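Local coordinates for putative glyoxalase superfamily protein (Ralstonia eutropha, PDB 3IUZ) that probably acts as an iron(II)-dependent dioxygenase of the 2-oxoadipate dioxygenase/decarboxylase family, which converts 2-oxoadipate to 2-hydroxyglutarate, at residues Leu9-Asn13 and Gly193-Gly198; Phe103-Leu107 and Ala168-Thr172. One frame throughout, in Å; residues are numbered along the deposited sequence.

Interaction 1 (Leu9-Asn13 and Gly193-Gly198); sequences LLSAN and GAELIG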
ATOM      1  N   LEU A   9     -13.419  -9.622  11.034  1.00 17.25           N
ATOM      2  CA  LEU A   9     -12.039  -9.152  11.047  1.00 16.45           C
ATOM      3  C   LEU A   9     -11.964  -7.618  10.882  1.00 17.14           C
ATOM      4  O   LEU A   9     -11.175  -6.960  11.565  1.00 16.09           O
ATOM      5  CB  LEU A   9     -11.229  -9.851   9.930  1.00 15.31           C
ATOM      6  CG  LEU A   9     -11.054 -11.362  10.063  1.00 15.21           C
ATOM      7  CD1 LEU A   9     -10.485 -11.962   8.747  1.00 13.98           C
ATOM      8  CD2 LEU A   9     -10.130 -11.679  11.311  1.00 11.95           C
ATOM      9  N   LEU A  10     -12.755  -7.077   9.966  1.00 17.10           N
ATOM     10  CA  LEU A  10     -12.840  -5.626   9.730  1.00 19.99           C
ATOM     11  C   LEU A  10     -13.374  -4.880  10.952  1.00 18.67           C
ATOM     12  O   LEU A  10     -12.777  -3.901  11.444  1.00 20.26           O
ATOM     13  CB  LEU A  10     -13.751  -5.319   8.508  1.00 19.48           C
ATOM     14  CG  LEU A  10     -13.157  -5.635   7.124  1.00 23.49           C
ATOM     15  CD1 LEU A  10     -13.991  -5.065   5.968  1.00 19.76           C
ATOM     16  CD2 LEU A  10     -11.770  -5.119   7.019  1.00 21.67           C
ATOM     17  N   SER A  11     -14.453  -5.395  11.475  1.00 19.20           N
ATOM     18  CA  SER A  11     -15.185  -4.753  12.567  1.00 20.01           C
ATOM     19  C   SER A  11     -14.332  -4.603  13.821  1.00 19.51           C
ATOM     20  O   SER A  11     -14.397  -3.584  14.474  1.00 18.71           O
ATOM     21  CB  SER A  11     -16.475  -5.536  12.863  1.00 20.37           C
ATOM     22  OG  SER A  11     -17.376  -4.697  13.549  1.00 26.11           O
ATOM     23  N   ALA A  12     -13.497  -5.600  14.108  1.00 19.58           N
ATOM     24  CA  ALA A  12     -12.581  -5.579  15.258  1.00 19.84           C
ATOM     25  C   ALA A  12     -11.500  -4.498  15.044  1.00 19.93           C
ATOM     26  O   ALA A  12     -10.952  -3.968  15.977  1.00 21.22           O
ATOM     27  CB  ALA A  12     -11.932  -6.940  15.459  1.00 18.90           C
ATOM     28  N   ASN A  13     -11.211  -4.149  13.809  1.00 20.54           N
ATOM     29  CA  ASN A  13     -10.239  -3.119  13.552  1.00 20.50           C
ATOM     30  C   ASN A  13     -10.805  -1.733  13.219  1.00 22.09           C
ATOM     31  O   ASN A  13     -10.139  -0.759  13.464  1.00 23.72           O
ATOM     32  CB  ASN A  13      -9.329  -3.572  12.430  1.00 20.92           C
ATOM     33  CG  ASN A  13      -8.352  -4.632  12.902  1.00 20.30           C
ATOM     34  OD1 ASN A  13      -7.284  -4.290  13.349  1.00 21.59           O
ATOM     35  ND2 ASN A  13      -8.735  -5.911  12.851  1.00 17.71           N
ATOM     36  N   GLY A 193      -6.786 -13.631  14.195  1.00 14.98           N
ATOM     37  CA  GLY A 193      -6.644 -12.966  12.906  1.00 16.19           C
ATOM     38  C   GLY A 193      -6.907 -11.469  12.949  1.00 15.99           C
ATOM     39  O   GLY A 193      -6.206 -10.699  12.295  1.00 16.60           O
ATOM     40  N   ALA A 194      -7.940 -11.089  13.694  1.00 15.77           N
ATOM     41  CA  ALA A 194      -8.283  -9.694  13.915  1.00 15.59           C
ATOM     42  C   ALA A 194      -7.133  -9.023  14.668  1.00 15.31           C
ATOM     43  O   ALA A 194      -6.772  -7.884  14.343  1.00 14.50           O
ATOM     44  CB  ALA A 194      -9.601  -9.557  14.725  1.00 14.91           C
ATOM     45  N   GLU A 195      -6.555  -9.731  15.648  1.00 14.96           N
ATOM     46  CA  GLU A 195      -5.424  -9.181  16.400  1.00 15.32           C
ATOM     47  C   GLU A 195      -4.234  -9.002  15.481  1.00 14.13           C
ATOM     48  O   GLU A 195      -3.606  -7.927  15.472  1.00 14.48           O
ATOM     49  CB  GLU A 195      -5.054 -10.080  17.577  1.00 15.45           C
ATOM     50  CG  GLU A 195      -3.854  -9.586  18.369  1.00 17.20           C
ATOM     51  CD  GLU A 195      -3.464 -10.534  19.496  1.00 16.36           C
ATOM     52  OE1 GLU A 195      -4.131 -11.600  19.715  1.00 14.28           O
ATOM     53  OE2 GLU A 195      -2.484 -10.203  20.172  1.00 14.30           O
ATOM     54  N   LEU A 196      -3.934 -10.015  14.663  1.00 13.91           N
ATOM     55  CA  LEU A 196      -2.801  -9.891  13.696  1.00 13.92           C
ATOM     56  C   LEU A 196      -2.948  -8.699  12.772  1.00 14.55           C
ATOM     57  O   LEU A 196      -1.992  -7.922  12.546  1.00 12.76           O
ATOM     58  CB  LEU A 196      -2.643 -11.180  12.872  1.00 14.17           C
ATOM     59  CG  LEU A 196      -1.595 -11.173  11.793  1.00 15.82           C
ATOM     60  CD1 LEU A 196      -0.224 -10.862  12.379  1.00 12.95           C
ATOM     61  CD2 LEU A 196      -1.605 -12.541  10.982  1.00 14.74           C
ATOM     62  N   ILE A 197      -4.146  -8.526  12.219  1.00 15.01           N
ATOM     63  CA  ILE A 197      -4.376  -7.390  11.314  1.00 15.47           C
ATOM     64  C   ILE A 197      -4.054  -6.071  12.039  1.00 15.00           C
ATOM     65  O   ILE A 197      -3.370  -5.199  11.500  1.00 15.86           O
ATOM     66  CB  ILE A 197      -5.810  -7.394  10.755  1.00 14.65           C
ATOM     67  CG1 ILE A 197      -5.988  -8.558   9.806  1.00 15.99           C
ATOM     68  CG2 ILE A 197      -6.176  -6.030  10.113  1.00 13.68           C
ATOM     69  CD1 ILE A 197      -7.509  -8.899   9.543  1.00 12.53           C
ATOM     70  N   GLY A 198      -4.534  -5.941  13.258  1.00 15.22           N
ATOM     71  CA  GLY A 198      -4.280  -4.738  14.064  1.00 15.77           C
ATOM     72  C   GLY A 198      -2.790  -4.457  14.246  1.00 16.32           C
ATOM     73  O   GLY A 198      -2.377  -3.311  14.319  1.00 14.10           O
TER

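Interaction 2 (Phe103-Leu107 and Ala168-Thr172); sequences FTRIL and ADPLT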
ATOM      1  N   PHE A 103       8.886  -5.955   4.238  1.00 13.44           N
ATOM      2  CA  PHE A 103       7.547  -6.411   3.922  1.00 14.28           C
ATOM      3  C   PHE A 103       7.426  -7.856   3.399  1.00 14.09           C
ATOM      4  O   PHE A 103       6.429  -8.483   3.660  1.00 13.86           O
ATOM      5  CB  PHE A 103       6.899  -5.416   2.956  1.00 15.72           C
ATOM      6  CG  PHE A 103       6.567  -4.141   3.640  1.00 14.50           C
ATOM      7  CD1 PHE A 103       5.426  -4.064   4.416  1.00 15.28           C
ATOM      8  CD2 PHE A 103       7.496  -3.106   3.694  1.00 18.57           C
ATOM      9  CE1 PHE A 103       5.174  -2.957   5.162  1.00 18.52           C
ATOM     10  CE2 PHE A 103       7.244  -1.994   4.439  1.00 17.66           C
ATOM     11  CZ  PHE A 103       6.070  -1.910   5.151  1.00 18.07           C
ATOM     12  N   THR A 104       8.414  -8.395   2.701  1.00 13.65           N
ATOM     13  CA  THR A 104       8.275  -9.789   2.271  1.00 13.65           C
ATOM     14  C   THR A 104       8.172 -10.763   3.484  1.00 13.86           C
ATOM     15  O   THR A 104       7.505 -11.772   3.390  1.00 12.62           O
ATOM     16  CB  THR A 104       9.385 -10.234   1.329  1.00 13.85           C
ATOM     17  OG1 THR A 104      10.647  -9.875   1.848  1.00 16.02           O
ATOM     18  CG2 THR A 104       9.204  -9.551  -0.070  1.00 10.71           C
ATOM     19  N   ARG A 105       8.856 -10.447   4.570  1.00 13.59           N
ATOM     20  CA  ARG A 105       8.749 -11.162   5.837  1.00 13.98           C
ATOM     21  C   ARG A 105       7.325 -11.155   6.436  1.00 14.44           C
ATOM     22  O   ARG A 105       7.042 -11.968   7.316  1.00 13.81           O
ATOM     23  CB  ARG A 105       9.721 -10.612   6.859  1.00 13.36           C
ATOM     24  CG  ARG A 105       9.287  -9.249   7.472  1.00 14.73           C
ATOM     25  CD  ARG A 105      10.353  -8.552   8.284  1.00 13.76           C
ATOM     26  NE  ARG A 105       9.934  -7.191   8.640  1.00 13.06           N
ATOM     27  CZ  ARG A 105      10.227  -6.553   9.775  1.00 13.06           C
ATOM     28  NH1 ARG A 105      10.973  -7.100  10.732  1.00 10.45           N
ATOM     29  NH2 ARG A 105       9.809  -5.312   9.934  1.00 13.51           N
ATOM     30  N   ILE A 106       6.455 -10.254   5.935  1.00 15.05           N
ATOM     31  CA  ILE A 106       5.058 -10.185   6.291  1.00 14.29           C
ATOM     32  C   ILE A 106       4.200 -10.831   5.198  1.00 13.47           C
ATOM     33  O   ILE A 106       3.342 -11.681   5.477  1.00 13.88           O
ATOM     34  CB  ILE A 106       4.582  -8.705   6.498  1.00 14.52           C
ATOM     35  CG1 ILE A 106       5.335  -7.995   7.628  1.00 14.40           C
ATOM     36  CG2 ILE A 106       3.066  -8.649   6.711  1.00 12.26           C
ATOM     37  CD1 ILE A 106       5.093  -6.400   7.690  1.00  9.86           C
ATOM     38  N   LEU A 107       4.404 -10.430   3.942  1.00 13.18           N
ATOM     39  CA  LEU A 107       3.506 -10.870   2.884  1.00 13.28           C
ATOM     40  C   LEU A 107       3.637 -12.369   2.601  1.00 14.05           C
ATOM     41  O   LEU A 107       2.664 -13.006   2.216  1.00 14.32           O
ATOM     42  CB  LEU A 107       3.801 -10.117   1.566  1.00 14.05           C
ATOM     43  CG  LEU A 107       3.670  -8.591   1.672  1.00 13.09           C
ATOM     44  CD1 LEU A 107       3.999  -7.819   0.424  1.00 12.64           C
ATOM     45  CD2 LEU A 107       2.251  -8.233   2.137  1.00 14.17           C
ATOM     46  N   ALA A 168      12.379   2.565  13.443  1.00 15.75           N
ATOM     47  CA  ALA A 168      11.887   1.494  14.325  1.00 16.90           C
ATOM     48  C   ALA A 168      11.555   0.274  13.473  1.00 15.98           C
ATOM     49  O   ALA A 168      11.359   0.398  12.252  1.00 16.21           O
ATOM     50  CB  ALA A 168      10.653   1.925  15.106  1.00 15.85           C
ATOM     51  N   ASP A 169      11.540  -0.901  14.120  1.00 15.81           N
ATOM     52  CA  ASP A 169      10.923  -2.091  13.526  1.00 16.05           C
ATOM     53  C   ASP A 169       9.518  -2.260  14.066  1.00 15.75           C
ATOM     54  O   ASP A 169       9.304  -2.600  15.256  1.00 14.56           O
ATOM     55  CB  ASP A 169      11.766  -3.349  13.769  1.00 16.35           C
ATOM     56  CG  ASP A 169      11.207  -4.584  13.030  1.00 16.89           C
ATOM     57  OD1 ASP A 169      10.068  -4.507  12.517  1.00 15.63           O
ATOM     58  OD2 ASP A 169      11.929  -5.617  12.944  1.00 18.06           O
ATOM     59  N   PRO A 170       8.510  -1.998  13.218  1.00 15.41           N
ATOM     60  CA  PRO A 170       7.128  -2.115  13.686  1.00 15.49           C
ATOM     61  C   PRO A 170       6.573  -3.529  13.844  1.00 14.79           C
ATOM     62  O   PRO A 170       5.505  -3.708  14.428  1.00 14.10           O
ATOM     63  CB  PRO A 170       6.358  -1.407  12.563  1.00 15.16           C
ATOM     64  CG  PRO A 170       7.133  -1.859  11.351  1.00 15.15           C
ATOM     65  CD  PRO A 170       8.554  -1.742  11.765  1.00 16.73           C
ATOM     66  N   LEU A 171       7.279  -4.532  13.348  1.00 14.69           N
ATOM     67  CA  LEU A 171       6.759  -5.914  13.370  1.00 14.34           C
ATOM     68  C   LEU A 171       7.077  -6.588  14.713  1.00 13.99           C
ATOM     69  O   LEU A 171       8.132  -7.159  14.890  1.00 13.37           O
ATOM     70  CB  LEU A 171       7.382  -6.694  12.211  1.00 14.51           C
ATOM     71  CG  LEU A 171       6.687  -8.049  11.940  1.00 14.53           C
ATOM     72  CD1 LEU A 171       5.287  -7.873  11.444  1.00 11.35           C
ATOM     73  CD2 LEU A 171       7.509  -8.883  10.931  1.00 12.55           C
ATOM     74  N   THR A 172       6.125  -6.556  15.619  1.00 13.56           N
ATOM     75  CA  THR A 172       6.345  -6.909  16.994  1.00 14.29           C
ATOM     76  C   THR A 172       6.478  -8.457  17.149  1.00 15.11           C
ATOM     77  O   THR A 172       6.116  -9.210  16.236  1.00 15.16           O
ATOM     78  CB  THR A 172       5.188  -6.437  17.861  1.00 13.76           C
ATOM     79  OG1 THR A 172       4.036  -7.254  17.630  1.00 12.61           O
ATOM     80  CG2 THR A 172       4.875  -4.923  17.669  1.00 13.24           C
TER

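Interaction 1 (Leu9-Asn13 and Gly193-Gly198)
Asn13 and Ala194 form the polar link in a helix-helix packing contact, where helix 4-14 crosses helix 190-200 with short-segment axes 8.8 Å apart at -52°. The Asn13 side chain is a good example of one amide serving two helices. From CB, its CG lies beside the backbone N and opposite the carbonyl carbon (chi1 -74°), which brings the amide carbon against the CG2 methyl of Ile197. At the tip the two branches part. Asn13 ND2 gives one hydrogen to its own helix, bonding Leu9 O at 3.0 Å, and the other to the neighbouring helix, bonding Ala194 O at 3.2 Å. Both acceptors lie close to the amide plane and both bonds are nearly straight, a pairing that fixes the rotation of the amide. Ala194 O also accepts the backbone N-H of Gly198, and the two donors arrive from opposite faces of its carbonyl plane. The other branch, Asn13 OD1, lies 3.1 Å from Gly198 CA, a close fit to a residue without a side chain.

Around the amide the contact is apolar. Ala12 CB meets Ala194 CB at 3.6 Å, and the CD1 methyl of Ile197 packs on Leu9 CB. Ala48 of helix 42-60 touches both Leu9 and Ile197, so helix 42-60 packs against the Leu9-Ile197 part, while Ala12 lies at the exposed rim. One branch of Leu9 runs in against the backbone of the other helix at Gly193, its CD2 methyl ending 3.3 Å from Ala194 N.

Interaction 2 (Phe103-Leu107 and Ala168-Thr172)
Arg105 and Leu171 face each other across a helix-loop contact: Phe103-Leu107 is helical, Ala168-Thr172 is irregular, and the nearest CA pair, Ile106 and Leu171, stands 8.4 Å apart. With CG between backbone N and carbonyl carbon (chi1 76°), Arg105 reaches across to the loop, its chain extended from CG to NE, and grips Asp169 end-on, NH1 to OD2 at 2.8 Å and NH2 to OD1 at 2.7 Å. The two planes lie 35° apart: OD2 is met on its syn side, whereas NH2 comes to OD1 from above the carboxylate plane. From the opposite face Asp169 OD1 accepts the N-H of Leu171 (N to OD1 2.9 Å), so helix and loop both hold the carboxylate. Leu171 CB lies over one face of the Arg105 guanidinium, offset toward its rim, and Leu171 CD2 sits over the same face, 3.7 Å from Arg105 NE. The other methyl of Leu171, CD1, packs on Ile106 CG1 at 3.8 Å. Arg105 NE also bonds Ala102 O, steadying the guanidinium. The Leu171-Asp169 bond closes an Asx turn, and Thr172, next in the chain, is the N-cap of helix 173-185: a capped loop-to-helix junction, tied here to a second helix by a salt bridge.

In the fold
Both interactions draw on helix 190-200: interaction 1 uses its residues 193-198 directly, while its last residue, Leu200, borders interaction 2, touching Ile106 and Leu171. Their centres lie 17 Å apart, with nearest atoms about 6 Å apart and no direct touch. Along the chain interaction 2 is nested within the loop closed by interaction 1, since residues 103-107 and 168-172 both fall between 9-13 and 193-198. Interaction 1 joins helix 4-14, at the N-terminus, to helix 190-200, about 180 residues on. Interaction 1 is thus helix-to-helix packing, whereas interaction 2 ties the loop before helix 173-185 to helix 101-110, which itself packs on the mixed sheet through Phe103 and strand 80-87.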